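Local coordinates for threonine synthase (PDB 4F4F), which probably catalyses the pyridoxal-phosphate-dependent conversion of O-phospho-L-homoserine and water to L-threonine and phosphate, the last step of threonine biosynthesis, at residues S55-A60 / M80-Y85; Q122-M127 / N228-M233; S175-R180 / D440-K445; A192-G197 / E446-L451. All coordinates share one frame; numbering follows the deposited sequence.

In the fold
Contacts 1 and 2 form one neighbourhood and contacts 3 and 4 another. The first two have centres about 13 Å apart and touch, because helix 74-86 of contact 1 packs on helix 117-134 of contact 2. Contacts 3 and 4, about 15 Å between centres, are joined by Glu446, which pairs with Gln179 and Arg180; helix 176-183 and strand 190-196 follow each other in the chain, as do 440-445 and 446-451. About 26 Å separates the centres of contacts 2 and 3. Contact 1 closes early, within the N-terminal family region; contact 2 then crosses contacts 3 and 4, through which the C-terminal region returns to the five-stranded parallel sheet. Contact 2 comes nearest the cofactor.

Contact 1. Residues S55-A60 / M80-Y85; sequences SYVEVA and MVREAY
Two tyrosines set the geometry: Tyr56 drives the edge of its ring into the face of Tyr85, a T-shaped pair with centroids 5.1 Å apart and planes at 64°. Tyr56 CE1 sits over the centre of the Tyr85 ring, while Ala84 CB lies over the rim of the opposite face. With CG of Tyr56 anti to the backbone N (chi1 -173°) and CG of Tyr85 beside its own N, both hydroxyls end up on the same side, bridged by water 2; Tyr85 OH also bonds to Val119 O. Val57 CG1 lies 3.6 Å from Arg82 NH1, over one face of the guanidinium and toward its rim, and 3.9 Å from CG1 of Val81. That same Val81 methyl meets Ala60 CB at 3.8 Å. The Arg82 chain, bent at chi3, folds across Val57; NH1 is salt-bridged to Glu78, and NH2 reaches water 1, which also binds Ser55 OG. Ser55 and Glu58 form a capping box: Glu58 N gives to Ser55 OG (3.0 Å) and Ser55 N to Glu58 OE1 (2.8 Å). The helices, of the N-terminal threonine synthase region, cross at 137° between N-to-C directions; Tyr56 meets helix 236-245, and helix 117-134 packs beside helix 74-86.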
loop_
_atom_site.group_PDB
_atom_site.type_symbol
_atom_site.label_atom_id
_atom_site.label_comp_id
_atom_site.label_asym_id
_atom_site.label_seq_id
_atom_site.Cartn_x
_atom_site.Cartn_y
_atom_site.Cartn_z
ATOM N N SER A 55 -14.838 -17.601 2.076
ATOM C CA SER A 55 -13.678 -17.379 1.215
ATOM C C SER A 55 -13.155 -15.963 1.409
ATOM O O SER A 55 -13.869 -15.092 1.929
ATOM C CB SER A 55 -14.081 -17.588 -0.243
ATOM O OG SER A 55 -14.832 -16.495 -0.697
ATOM N N TYR A 56 -11.910 -15.729 0.979
ATOM C CA TYR A 56 -11.330 -14.377 0.986
ATOM C C TYR A 56 -12.251 -13.405 0.266
ATOM O O TYR A 56 -12.521 -12.320 0.768
ATOM C CB TYR A 56 -9.921 -14.341 0.328
ATOM C CG TYR A 56 -9.241 -13.008 0.483
ATOM C CD1 TYR A 56 -9.487 -11.974 -0.406
ATOM C CD2 TYR A 56 -8.397 -12.757 1.551
ATOM C CE1 TYR A 56 -8.898 -10.736 -0.272
ATOM C CE2 TYR A 56 -7.778 -11.527 1.696
ATOM C CZ TYR A 56 -8.031 -10.506 0.803
ATOM O OH TYR A 56 -7.439 -9.271 0.970
ATOM N N VAL A 57 -12.726 -13.799 -0.922
ATOM C CA VAL A 57 -13.620 -12.954 -1.694
ATOM C C VAL A 57 -14.904 -12.653 -0.921
ATOM O O VAL A 57 -15.330 -11.540 -0.880
ATOM C CB VAL A 57 -13.922 -13.591 -3.067
ATOM C CG1 VAL A 57 -15.097 -12.913 -3.776
ATOM C CG2 VAL A 57 -12.664 -13.557 -3.913
ATOM N N GLU A 58 -15.501 -13.644 -0.292
ATOM C CA GLU A 58 -16.724 -13.416 0.462
ATOM C C GLU A 58 -16.520 -12.491 1.654
ATOM O O GLU A 58 -17.377 -11.671 1.958
ATOM C CB GLU A 58 -17.301 -14.743 0.938
ATOM C CG GLU A 58 -17.890 -15.593 -0.175
ATOM C CD GLU A 58 -18.209 -16.998 0.314
ATOM O OE1 GLU A 58 -17.445 -17.582 1.114
ATOM O OE2 GLU A 58 -19.214 -17.543 -0.107
ATOM N N VAL A 59 -15.375 -12.602 2.330
ATOM C CA VAL A 59 -15.089 -11.726 3.439
ATOM C C VAL A 59 -14.880 -10.301 2.926
ATOM O O VAL A 59 -15.352 -9.345 3.522
ATOM C CB VAL A 59 -13.869 -12.202 4.253
ATOM C CG1 VAL A 59 -13.447 -11.170 5.300
ATOM C CG2 VAL A 59 -14.180 -13.541 4.937
ATOM N N ALA A 60 -14.165 -10.191 1.823
ATOM C CA ALA A 60 -13.929 -8.903 1.157
ATOM C C ALA A 60 -15.258 -8.203 0.803
ATOM O O ALA A 60 -15.434 -7.026 1.049
ATOM C CB ALA A 60 -13.063 -9.112 -0.085
ATOM N N MET A 80 -15.929 -7.915 -9.723
ATOM C CA MET A 80 -14.636 -7.249 -9.751
ATOM C C MET A 80 -13.746 -7.711 -8.564
ATOM O O MET A 80 -12.550 -7.887 -8.729
ATOM C CB MET A 80 -14.807 -5.731 -9.840
ATOM C CG MET A 80 -15.328 -5.032 -8.601
ATOM S SD MET A 80 -15.578 -3.249 -8.931
ATOM C CE MET A 80 -16.911 -3.152 -10.097
ATOM N N VAL A 81 -14.356 -7.986 -7.412
ATOM C CA VAL A 81 -13.615 -8.546 -6.259
ATOM C C VAL A 81 -13.137 -9.963 -6.607
ATOM O O VAL A 81 -11.977 -10.302 -6.420
ATOM C CB VAL A 81 -14.451 -8.496 -4.956
ATOM C CG1 VAL A 81 -13.727 -9.209 -3.833
ATOM C CG2 VAL A 81 -14.746 -7.065 -4.542
ATOM N N ARG A 82 -14.018 -10.761 -7.224
ATOM C CA ARG A 82 -13.661 -12.130 -7.649
ATOM C C ARG A 82 -12.513 -12.084 -8.648
ATOM O O ARG A 82 -11.576 -12.855 -8.542
ATOM C CB ARG A 82 -14.887 -12.820 -8.281
ATOM C CG ARG A 82 -14.818 -14.321 -8.522
ATOM C CD ARG A 82 -16.224 -15.012 -8.558
ATOM N NE ARG A 82 -17.099 -14.684 -7.388
ATOM C CZ ARG A 82 -16.995 -15.182 -6.127
ATOM N NH1 ARG A 82 -17.834 -14.764 -5.169
ATOM N NH2 ARG A 82 -16.072 -16.087 -5.783
ATOM N N GLU A 83 -12.590 -11.179 -9.617
ATOM C CA GLU A 83 -11.548 -11.071 -10.656
ATOM C C GLU A 83 -10.217 -10.545 -10.082
ATOM O O GLU A 83 -9.157 -11.079 -10.400
ATOM C CB GLU A 83 -12.041 -10.225 -11.841
ATOM C CG GLU A 83 -13.146 -10.969 -12.589
ATOM C CD GLU A 83 -13.735 -10.223 -13.777
ATOM O OE1 GLU A 83 -13.413 -9.026 -13.952
ATOM O OE2 GLU A 83 -14.547 -10.866 -14.504
ATOM N N ALA A 84 -10.290 -9.537 -9.221
ATOM C CA ALA A 84 -9.123 -9.015 -8.556
ATOM C C ALA A 84 -8.309 -10.112 -7.844
ATOM O O ALA A 84 -7.081 -10.227 -8.022
ATOM C CB ALA A 84 -9.511 -7.905 -7.557
ATOM N N TYR A 85 -8.985 -10.926 -7.052
ATOM C CA TYR A 85 -8.263 -11.901 -6.223
ATOM C C TYR A 85 -8.027 -13.238 -6.934
ATOM O O TYR A 85 -7.218 -14.056 -6.501
ATOM C CB TYR A 85 -8.897 -11.956 -4.810
ATOM C CG TYR A 85 -8.732 -10.568 -4.229
ATOM C CD1 TYR A 85 -7.451 -10.032 -4.015
ATOM C CD2 TYR A 85 -9.829 -9.755 -3.987
ATOM C CE1 TYR A 85 -7.274 -8.747 -3.585
ATOM C CE2 TYR A 85 -9.658 -8.454 -3.531
ATOM C CZ TYR A 85 -8.392 -7.961 -3.318
ATOM O OH TYR A 85 -8.229 -6.661 -2.900
HETATM O O HOH W 1 -16.019 -17.512 -2.871
HETATM O O HOH W 2 -8.728 -7.155 -0.188
#

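Contact 2. Residues Q122-M127 / N228-M233; sequences QLLARM and NWARIM
Apolar packing carries this buried contact, in which one face of helix 117-134 meets a short, weakly bonded helical turn at about 229-232. Leu124 and Met127 flank Ala230. Leu124 has CG anti to the backbone N (chi1 172°), and its CD2 lies 4.1 Å from Arg231 CG, at the root of that arginine's folded side chain. Met127, bent at chi3, brings CE to 3.8 Å from Ala230 CB. The sulfur joins in: Met127 SD lies 3.8 Å from Met233 CE where the two methionine chains cross obliquely. Hydrogen bonds work within each segment. Asn228 caps the short helix, OD1 accepting from Ala230 N in the carbonyl plane, on a lone pair, at 2.9 Å and 174°. On the other segment Arg126 NH1 gives to both Gln122 O and Gln122 OE1, at 2.8 Å each, tying the arginine to backbone and side chain one turn earlier. The Arg231 side chain is about 6 Å from the bound PLP, and helix 117-134 begins at Lys117, the predicted cofactor lysine of this PLP-dependent enzyme region. Around the contact, helix 74-86 packs on Leu123 and Met127, helix 148-157 on Ala125, and Phe20 of helix 20-26 on both methionines.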
loop_
_atom_site.group_PDB
_atom_site.type_symbol
_atom_site.label_atom_id
_atom_site.label_comp_id
_atom_site.label_asym_id
_atom_site.label_seq_id
_atom_site.Cartn_x
_atom_site.Cartn_y
_atom_site.Cartn_z
ATOM N N GLN A 122 -5.087 -4.332 -7.489
ATOM C CA GLN A 122 -5.844 -5.179 -8.402
ATOM C C GLN A 122 -7.343 -4.853 -8.286
ATOM O O GLN A 122 -8.071 -4.901 -9.271
ATOM C CB GLN A 122 -5.557 -6.664 -8.103
ATOM C CG GLN A 122 -4.201 -7.158 -8.579
ATOM C CD GLN A 122 -4.078 -7.177 -10.088
ATOM O OE1 GLN A 122 -5.072 -7.364 -10.811
ATOM N NE2 GLN A 122 -2.851 -6.945 -10.582
ATOM N N LEU A 123 -7.790 -4.464 -7.108
ATOM C CA LEU A 123 -9.195 -4.078 -6.934
ATOM C C LEU A 123 -9.412 -2.620 -7.331
ATOM O O LEU A 123 -10.396 -2.294 -8.028
ATOM C CB LEU A 123 -9.656 -4.341 -5.492
ATOM C CG LEU A 123 -11.136 -4.045 -5.174
ATOM C CD1 LEU A 123 -12.040 -4.792 -6.134
ATOM C CD2 LEU A 123 -11.473 -4.320 -3.696
ATOM N N LEU A 124 -8.516 -1.738 -6.869
ATOM C CA LEU A 124 -8.561 -0.304 -7.225
ATOM C C LEU A 124 -8.687 -0.109 -8.737
ATOM O O LEU A 124 -9.500 0.689 -9.197
ATOM C CB LEU A 124 -7.296 0.447 -6.746
ATOM C CG LEU A 124 -7.138 1.905 -7.225
ATOM C CD1 LEU A 124 -8.375 2.669 -6.729
ATOM C CD2 LEU A 124 -5.897 2.603 -6.701
ATOM N N ALA A 125 -7.876 -0.804 -9.520
ATOM C CA ALA A 125 -7.905 -0.592 -10.985
ATOM C C ALA A 125 -9.286 -0.989 -11.573
ATOM O O ALA A 125 -9.806 -0.287 -12.460
ATOM C CB ALA A 125 -6.756 -1.301 -11.685
ATOM N N ARG A 126 -9.901 -2.037 -11.020
ATOM C CA ARG A 126 -11.220 -2.497 -11.461
ATOM C C ARG A 126 -12.350 -1.610 -10.973
ATOM O O ARG A 126 -13.286 -1.340 -11.719
ATOM C CB ARG A 126 -11.459 -3.970 -11.062
ATOM C CG ARG A 126 -10.534 -4.916 -11.796
ATOM C CD ARG A 126 -10.606 -6.375 -11.379
ATOM N NE ARG A 126 -9.869 -7.255 -12.297
ATOM C CZ ARG A 126 -8.547 -7.463 -12.242
ATOM N NH1 ARG A 126 -7.791 -6.850 -11.328
ATOM N NH2 ARG A 126 -7.965 -8.274 -13.094
ATOM N N MET A 127 -12.265 -1.130 -9.742
ATOM C CA MET A 127 -13.257 -0.200 -9.221
ATOM C C MET A 127 -13.224 1.076 -10.052
ATOM O O MET A 127 -14.259 1.608 -10.429
ATOM C CB MET A 127 -12.994 0.128 -7.737
ATOM C CG MET A 127 -13.209 -1.071 -6.831
ATOM S SD MET A 127 -13.277 -0.651 -5.103
ATOM C CE MET A 127 -11.637 0.026 -4.769
ATOM N N ASN A 228 -4.542 7.706 -2.110
ATOM C CA ASN A 228 -5.937 7.535 -2.482
ATOM C C ASN A 228 -6.562 6.575 -1.469
ATOM O O ASN A 228 -5.936 5.606 -1.082
ATOM C CB ASN A 228 -6.060 6.951 -3.894
ATOM C CG ASN A 228 -7.484 7.067 -4.458
ATOM O OD1 ASN A 228 -8.485 6.546 -3.888
ATOM N ND2 ASN A 228 -7.598 7.756 -5.560
ATOM N N TRP A 229 -7.763 6.891 -1.021
ATOM C CA TRP A 229 -8.526 6.029 -0.126
ATOM C C TRP A 229 -8.604 4.586 -0.657
ATOM O O TRP A 229 -8.588 3.679 0.122
ATOM C CB TRP A 229 -9.898 6.637 0.153
ATOM C CG TRP A 229 -10.792 5.702 0.908
ATOM C CD1 TRP A 229 -11.935 5.047 0.449
ATOM C CD2 TRP A 229 -10.580 5.200 2.286
ATOM N NE1 TRP A 229 -12.433 4.217 1.414
ATOM C CE2 TRP A 229 -11.681 4.288 2.557
ATOM C CE3 TRP A 229 -9.628 5.434 3.277
ATOM C CZ2 TRP A 229 -11.795 3.633 3.758
ATOM C CZ3 TRP A 229 -9.769 4.783 4.493
ATOM C CH2 TRP A 229 -10.816 3.893 4.720
ATOM N N ALA A 230 -8.594 4.347 -1.984
ATOM C CA ALA A 230 -8.742 2.956 -2.512
ATOM C C ALA A 230 -7.433 2.163 -2.541
ATOM O O ALA A 230 -7.444 0.931 -2.740
ATOM C CB ALA A 230 -9.416 2.966 -3.877
ATOM N N ARG A 231 -6.301 2.809 -2.309
ATOM C CA ARG A 231 -5.100 2.038 -1.976
ATOM C C ARG A 231 -5.165 1.524 -0.567
ATOM O O ARG A 231 -4.426 0.593 -0.200
ATOM C CB ARG A 231 -3.804 2.869 -2.125
ATOM C CG ARG A 231 -3.356 3.064 -3.560
ATOM C CD ARG A 231 -2.607 1.851 -4.101
ATOM N NE ARG A 231 -1.279 1.782 -3.523
ATOM C CZ ARG A 231 -0.218 2.473 -3.959
ATOM N NH1 ARG A 231 -0.300 3.277 -5.017
ATOM N NH2 ARG A 231 0.950 2.379 -3.317
ATOM N N ILE A 232 -5.958 2.174 0.284
ATOM C CA ILE A 232 -6.003 1.723 1.672
ATOM C C ILE A 232 -7.158 0.771 1.904
ATOM O O ILE A 232 -6.986 -0.291 2.456
ATOM C CB ILE A 232 -6.107 2.895 2.646
ATOM C CG1 ILE A 232 -4.812 3.737 2.564
ATOM C CG2 ILE A 232 -6.349 2.378 4.071
ATOM C CD1 ILE A 232 -4.837 4.907 3.529
ATOM N N MET A 233 -8.342 1.157 1.456
ATOM C CA MET A 233 -9.549 0.400 1.744
ATOM C C MET A 233 -9.419 -1.126 1.572
ATOM O O MET A 233 -9.838 -1.869 2.438
ATOM C CB MET A 233 -10.687 0.947 0.880
ATOM C CG MET A 233 -11.986 0.217 1.028
ATOM S SD MET A 233 -13.182 0.905 -0.137
ATOM C CE MET A 233 -13.311 -0.408 -1.316
#

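Contact 3. Residues S175-R180 / D440-K445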
loop_
_atom_site.group_PDB
_atom_site.type_symbol
_atom_site.label_atom_id
_atom_site.label_comp_id
_atom_site.label_asym_id
_atom_site.label_seq_id
_atom_site.Cartn_x
_atom_site.Cartn_y
_atom_site.Cartn_z
ATOM N N SER A 175 16.207 -2.771 -11.106
ATOM C CA SER A 175 16.578 -4.178 -10.979
ATOM C C SER A 175 15.944 -5.007 -12.097
ATOM O O SER A 175 14.814 -4.709 -12.521
ATOM C CB SER A 175 16.085 -4.717 -9.640
ATOM O OG SER A 175 16.709 -4.035 -8.565
ATOM N N PRO A 176 16.637 -6.070 -12.555
ATOM C CA PRO A 176 16.105 -6.878 -13.655
ATOM C C PRO A 176 14.699 -7.431 -13.438
ATOM O O PRO A 176 13.860 -7.249 -14.312
ATOM C CB PRO A 176 17.153 -7.987 -13.798
ATOM C CG PRO A 176 18.421 -7.248 -13.484
ATOM C CD PRO A 176 18.044 -6.423 -12.280
ATOM N N VAL A 177 14.419 -8.055 -12.296
ATOM C CA VAL A 177 13.074 -8.596 -12.041
ATOM C C VAL A 177 11.996 -7.486 -12.117
ATOM O O VAL A 177 10.982 -7.602 -12.823
ATOM C CB VAL A 177 12.972 -9.295 -10.654
ATOM C CG1 VAL A 177 11.525 -9.635 -10.311
ATOM C CG2 VAL A 177 13.809 -10.571 -10.610
ATOM N N GLN A 178 12.252 -6.397 -11.400
ATOM C CA GLN A 178 11.318 -5.281 -11.356
ATOM C C GLN A 178 11.080 -4.699 -12.744
ATOM O O GLN A 178 9.927 -4.435 -13.116
ATOM C CB GLN A 178 11.810 -4.194 -10.377
ATOM C CG GLN A 178 11.529 -4.508 -8.904
ATOM C CD GLN A 178 12.477 -5.526 -8.299
ATOM O OE1 GLN A 178 13.351 -6.071 -8.989
ATOM N NE2 GLN A 178 12.311 -5.798 -6.994
ATOM N N GLN A 179 12.141 -4.506 -13.531
ATOM C CA GLN A 179 11.949 -3.946 -14.867
ATOM C C GLN A 179 11.098 -4.854 -15.782
ATOM O O GLN A 179 10.203 -4.377 -16.517
ATOM C CB GLN A 179 13.278 -3.596 -15.554
ATOM C CG GLN A 179 13.060 -2.851 -16.865
ATOM C CD GLN A 179 14.350 -2.418 -17.532
ATOM O OE1 GLN A 179 14.946 -1.422 -17.139
ATOM N NE2 GLN A 179 14.782 -3.161 -18.542
ATOM N N ARG A 180 11.372 -6.147 -15.733
ATOM C CA ARG A 180 10.650 -7.091 -16.569
ATOM C C ARG A 180 9.163 -7.103 -16.237
ATOM O O ARG A 180 8.346 -7.196 -17.131
ATOM C CB ARG A 180 11.243 -8.478 -16.444
ATOM C CG ARG A 180 12.619 -8.567 -17.064
ATOM C CD ARG A 180 13.039 -9.999 -17.295
ATOM N NE ARG A 180 13.151 -10.294 -18.724
ATOM C CZ ARG A 180 14.238 -10.065 -19.465
ATOM N NH1 ARG A 180 14.232 -10.355 -20.763
ATOM N NH2 ARG A 180 15.341 -9.542 -18.932
ATOM N N ASP A 440 9.561 -18.264 -15.855
ATOM C CA ASP A 440 10.000 -17.845 -17.198
ATOM C C ASP A 440 10.235 -16.330 -17.326
ATOM O O ASP A 440 10.586 -15.838 -18.401
ATOM C CB ASP A 440 8.960 -18.285 -18.246
ATOM C CG ASP A 440 7.681 -17.465 -18.176
ATOM O OD1 ASP A 440 7.074 -17.396 -17.084
ATOM O OD2 ASP A 440 7.286 -16.861 -19.198
ATOM N N LEU A 441 10.052 -15.596 -16.235
ATOM C CA LEU A 441 10.025 -14.128 -16.269
ATOM C C LEU A 441 11.206 -13.515 -17.001
ATOM O O LEU A 441 11.042 -12.572 -17.778
ATOM C CB LEU A 441 10.008 -13.574 -14.851
ATOM C CG LEU A 441 10.078 -12.053 -14.653
ATOM C CD1 LEU A 441 8.941 -11.299 -15.331
ATOM C CD2 LEU A 441 10.097 -11.785 -13.163
ATOM N N MET A 442 12.390 -14.049 -16.739
ATOM C CA MET A 442 13.616 -13.503 -17.302
ATOM C C MET A 442 13.769 -13.775 -18.811
ATOM O O MET A 442 14.741 -13.330 -19.409
ATOM C CB MET A 442 14.835 -14.009 -16.510
ATOM C CG MET A 442 14.799 -13.694 -15.014
ATOM S SD MET A 442 14.339 -11.991 -14.565
ATOM C CE MET A 442 15.705 -11.085 -15.312
ATOM N N GLN A 443 12.820 -14.502 -19.413
ATOM C CA GLN A 443 12.826 -14.775 -20.868
ATOM C C GLN A 443 11.733 -14.026 -21.612
ATOM O O GLN A 443 11.659 -14.094 -22.830
ATOM C CB GLN A 443 12.650 -16.277 -21.158
ATOM C CG GLN A 443 13.924 -17.079 -21.054
ATOM C CD GLN A 443 14.331 -17.316 -19.616
ATOM O OE1 GLN A 443 13.618 -17.986 -18.853
ATOM N NE2 GLN A 443 15.482 -16.761 -19.232
ATOM N N ARG A 444 10.880 -13.321 -20.890
ATOM C CA ARG A 444 9.777 -12.606 -21.518
ATOM C C ARG A 444 10.356 -11.380 -22.267
ATOM O O ARG A 444 11.367 -10.809 -21.828
ATOM C CB ARG A 444 8.764 -12.201 -20.451
ATOM C CG ARG A 444 8.287 -13.371 -19.604
ATOM C CD ARG A 444 7.209 -13.000 -18.587
ATOM N NE ARG A 444 6.712 -14.194 -17.899
ATOM C CZ ARG A 444 5.741 -14.212 -16.977
ATOM N NH1 ARG A 444 5.165 -13.104 -16.598
ATOM N NH2 ARG A 444 5.364 -15.357 -16.423
ATOM N N LYS A 445 9.760 -11.025 -23.413
ATOM C CA LYS A 445 10.230 -9.895 -24.210
ATOM C C LYS A 445 9.800 -8.591 -23.531
ATOM O O LYS A 445 8.629 -8.398 -23.185
ATOM C CB LYS A 445 9.709 -9.948 -25.648
#
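Arg180 does most of the touching, reaching from the first turns of helix 176-183 across the short 3-10 turn 441-443. Its NH1 donates to Arg444 O at 3.1 Å, nearly along the C=O axis and in the guanidinium plane, at its edge. Met442 O lies over the centre of one guanidinium face, 3.3 Å from Arg180 CZ, where no N-H points at it, so this is a face contact and not a hydrogen bond; its partial negative charge probably helps hold the cation there. Met442, bent at chi2 and chi3, crosses the arginine at about a right angle and puts CE 3.5 Å from Arg180 CD, with the same methyl 3.7 Å from Pro176 CB. Nearer the backbone, Leu441 uses one methyl for each neighbour: CD1 meets Arg180 CB, and CD2 meets Val177 CG1 at 3.8 Å.

Arg180 NH2 makes a salt bridge with Glu446, whose carboxylate also takes a bond from Gln179, so the guanidinium is held at a second nitrogen. The loop has its own brace: Arg444 grips Asp440 side-on, NH2 to OD1 at 2.7 Å and NE to OD2 at 3.0 Å, tying the two ends of the turn together. Backbone bonds from Gln443 N to Asp440 O and Arg444 N to Leu441 O shape the 3-10 turn. This is surface packing, with the Val177 side chain about 12 Å from the bound PLP: an arginine bonded to one loop carbonyl and lying against a second joins the helix following strand 163-170 to the C-terminal segment leading into strand 449-452.

Contact 4. Residues A192-G197 / E446-L451; sequences ALSIEG and ESFTVL
The strands 192-196 and 449-451 run parallel, their short axes 4.7 Å apart at 33°, and are laced by four backbone hydrogen bonds in the alternating parallel pattern: Thr449 N to Ala192 O, Ser194 N to Thr449 O, Leu451 N to Ser194 O and Glu196 N to Leu451 O. Thr449 N lies 3.0 Å from Ala192 O, nearly along the C=O axis, whereas the donors Ser194 N and Leu451 N approach from above the carbonyl planes. Side chains alternate between the two faces. On one, Leu193, Ile195, Thr449 and Leu451 gather: Leu451 CD1 lies 3.9 Å from Leu193 CD2, the leucine chains crossing obliquely, and Leu451 CB lies 4.1 Å from Ile195 CD1. Tyr461 of helix 455-465 packs over Leu193, Thr449 and Leu451 there. The other face carries Ser194 and Val450, and beside them Phe448. With CG in the crowded position between backbone N and carbonyl carbon (chi1 60°), the phenylalanine ring brings CD2 to 3.5 Å from Ser194 CB; the serine OG bonds to Asn171. At the far end Glu196 CG and Val450 CG1 meet at 3.5 Å, and Glu196 centres an inverse gamma turn closed by a weak bond. Where the pairing begins, water 3 links Ala192 N with Ser447 O, and water 4 links Ala192 O with Thr449 OG1. Strand 190-196 is also bonded on its other side to strand 163-170, so 449-452 is added as the last strand of the five-stranded parallel sheet, a C-terminal piece closing an edge of the alpha/beta domain.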
loop_
_atom_site.group_PDB
_atom_site.type_symbol
_atom_site.label_atom_id
_atom_site.label_comp_id
_atom_site.label_asym_id
_atom_site.label_seq_id
_atom_site.Cartn_x
_atom_site.Cartn_y
_atom_site.Cartn_z
ATOM N N ALA A 192 5.568 1.686 -20.823
ATOM C CA ALA A 192 6.695 1.761 -19.894
ATOM C C ALA A 192 7.689 2.711 -20.531
ATOM O O ALA A 192 8.157 2.457 -21.628
ATOM C CB ALA A 192 7.312 0.365 -19.692
ATOM N N LEU A 193 8.007 3.788 -19.818
ATOM C CA LEU A 193 8.830 4.854 -20.315
ATOM C C LEU A 193 10.119 4.867 -19.515
ATOM O O LEU A 193 10.098 5.187 -18.343
ATOM C CB LEU A 193 8.088 6.212 -20.162
ATOM C CG LEU A 193 6.765 6.369 -20.919
ATOM C CD1 LEU A 193 6.181 7.772 -20.821
ATOM C CD2 LEU A 193 6.932 5.946 -22.382
ATOM N N SER A 194 11.217 4.491 -20.162
ATOM C CA SER A 194 12.540 4.414 -19.572
ATOM C C SER A 194 13.206 5.769 -19.816
ATOM O O SER A 194 13.707 6.050 -20.913
ATOM C CB SER A 194 13.299 3.245 -20.231
ATOM O OG SER A 194 14.589 3.014 -19.686
ATOM N N ILE A 195 13.207 6.612 -18.784
ATOM C CA ILE A 195 13.708 7.988 -18.881
ATOM C C ILE A 195 15.235 7.999 -18.734
ATOM O O ILE A 195 15.791 7.359 -17.829
ATOM C CB ILE A 195 13.043 8.884 -17.796
ATOM C CG1 ILE A 195 11.498 8.767 -17.876
ATOM C CG2 ILE A 195 13.550 10.349 -17.878
ATOM C CD1 ILE A 195 10.913 9.117 -19.243
ATOM N N GLU A 196 15.918 8.734 -19.609
ATOM C CA GLU A 196 17.364 8.936 -19.510
ATOM C C GLU A 196 17.598 10.001 -18.428
ATOM O O GLU A 196 17.852 11.177 -18.710
ATOM C CB GLU A 196 17.979 9.258 -20.890
ATOM C CG GLU A 196 17.624 8.180 -21.938
ATOM C CD GLU A 196 18.679 7.886 -22.993
ATOM O OE1 GLU A 196 19.677 7.250 -22.635
ATOM O OE2 GLU A 196 18.544 8.289 -24.192
ATOM N N GLY A 197 17.448 9.537 -17.186
ATOM C CA GLY A 197 17.577 10.334 -15.963
ATOM C C GLY A 197 17.344 9.419 -14.757
ATOM O O GLY A 197 17.133 8.207 -14.911
ATOM N N GLU A 446 10.775 -7.720 -23.316
ATOM C CA GLU A 446 10.524 -6.391 -22.790
ATOM C C GLU A 446 10.047 -5.486 -23.926
ATOM O O GLU A 446 10.317 -5.733 -25.118
ATOM C CB GLU A 446 11.776 -5.854 -22.117
ATOM C CG GLU A 446 12.298 -6.798 -21.053
ATOM C CD GLU A 446 13.149 -6.123 -19.992
ATOM O OE1 GLU A 446 12.733 -5.075 -19.455
ATOM O OE2 GLU A 446 14.217 -6.680 -19.650
ATOM N N SER A 447 9.306 -4.456 -23.563
ATOM C CA SER A 447 8.784 -3.547 -24.541
ATOM C C SER A 447 8.581 -2.207 -23.861
ATOM O O SER A 447 7.648 -2.025 -23.067
ATOM C CB SER A 447 7.473 -4.080 -25.111
ATOM O OG SER A 447 6.997 -3.179 -26.103
ATOM N N PHE A 448 9.494 -1.291 -24.135
ATOM C CA PHE A 448 9.506 -0.002 -23.468
ATOM C C PHE A 448 10.139 1.045 -24.381
ATOM O O PHE A 448 10.852 0.702 -25.321
ATOM C CB PHE A 448 10.238 -0.085 -22.136
ATOM C CG PHE A 448 11.694 -0.506 -22.228
ATOM C CD1 PHE A 448 12.047 -1.836 -22.149
ATOM C CD2 PHE A 448 12.704 0.439 -22.305
ATOM C CE1 PHE A 448 13.381 -2.221 -22.203
ATOM C CE2 PHE A 448 14.033 0.070 -22.345
ATOM C CZ PHE A 448 14.380 -1.272 -22.305
ATOM N N THR A 449 9.870 2.311 -24.103
ATOM C CA THR A 449 10.351 3.366 -24.953
ATOM C C THR A 449 11.308 4.211 -24.149
ATOM O O THR A 449 10.948 4.691 -23.064
ATOM C CB THR A 449 9.196 4.234 -25.442
ATOM O OG1 THR A 449 8.260 3.417 -26.137
ATOM C CG2 THR A 449 9.701 5.362 -26.372
ATOM N N VAL A 450 12.503 4.405 -24.684
ATOM C CA VAL A 450 13.500 5.292 -24.074
ATOM C C VAL A 450 13.175 6.733 -24.457
ATOM O O VAL A 450 13.048 7.039 -25.650
ATOM C CB VAL A 450 14.920 4.918 -24.532
ATOM C CG1 VAL A 450 15.960 5.883 -23.940
ATOM C CG2 VAL A 450 15.221 3.465 -24.191
ATOM N N LEU A 451 13.048 7.614 -23.464
ATOM C CA LEU A 451 12.796 9.049 -23.704
ATOM C C LEU A 451 13.765 9.881 -22.897
ATOM O O LEU A 451 14.083 9.515 -21.764
ATOM C CB LEU A 451 11.377 9.479 -23.306
ATOM C CG LEU A 451 10.226 8.776 -24.005
ATOM C CD1 LEU A 451 8.921 9.204 -23.351
ATOM C CD2 LEU A 451 10.258 9.121 -25.475
HETATM O O HOH W 3 5.727 -0.198 -22.985
HETATM O O HOH W 4 6.428 2.600 -24.309
#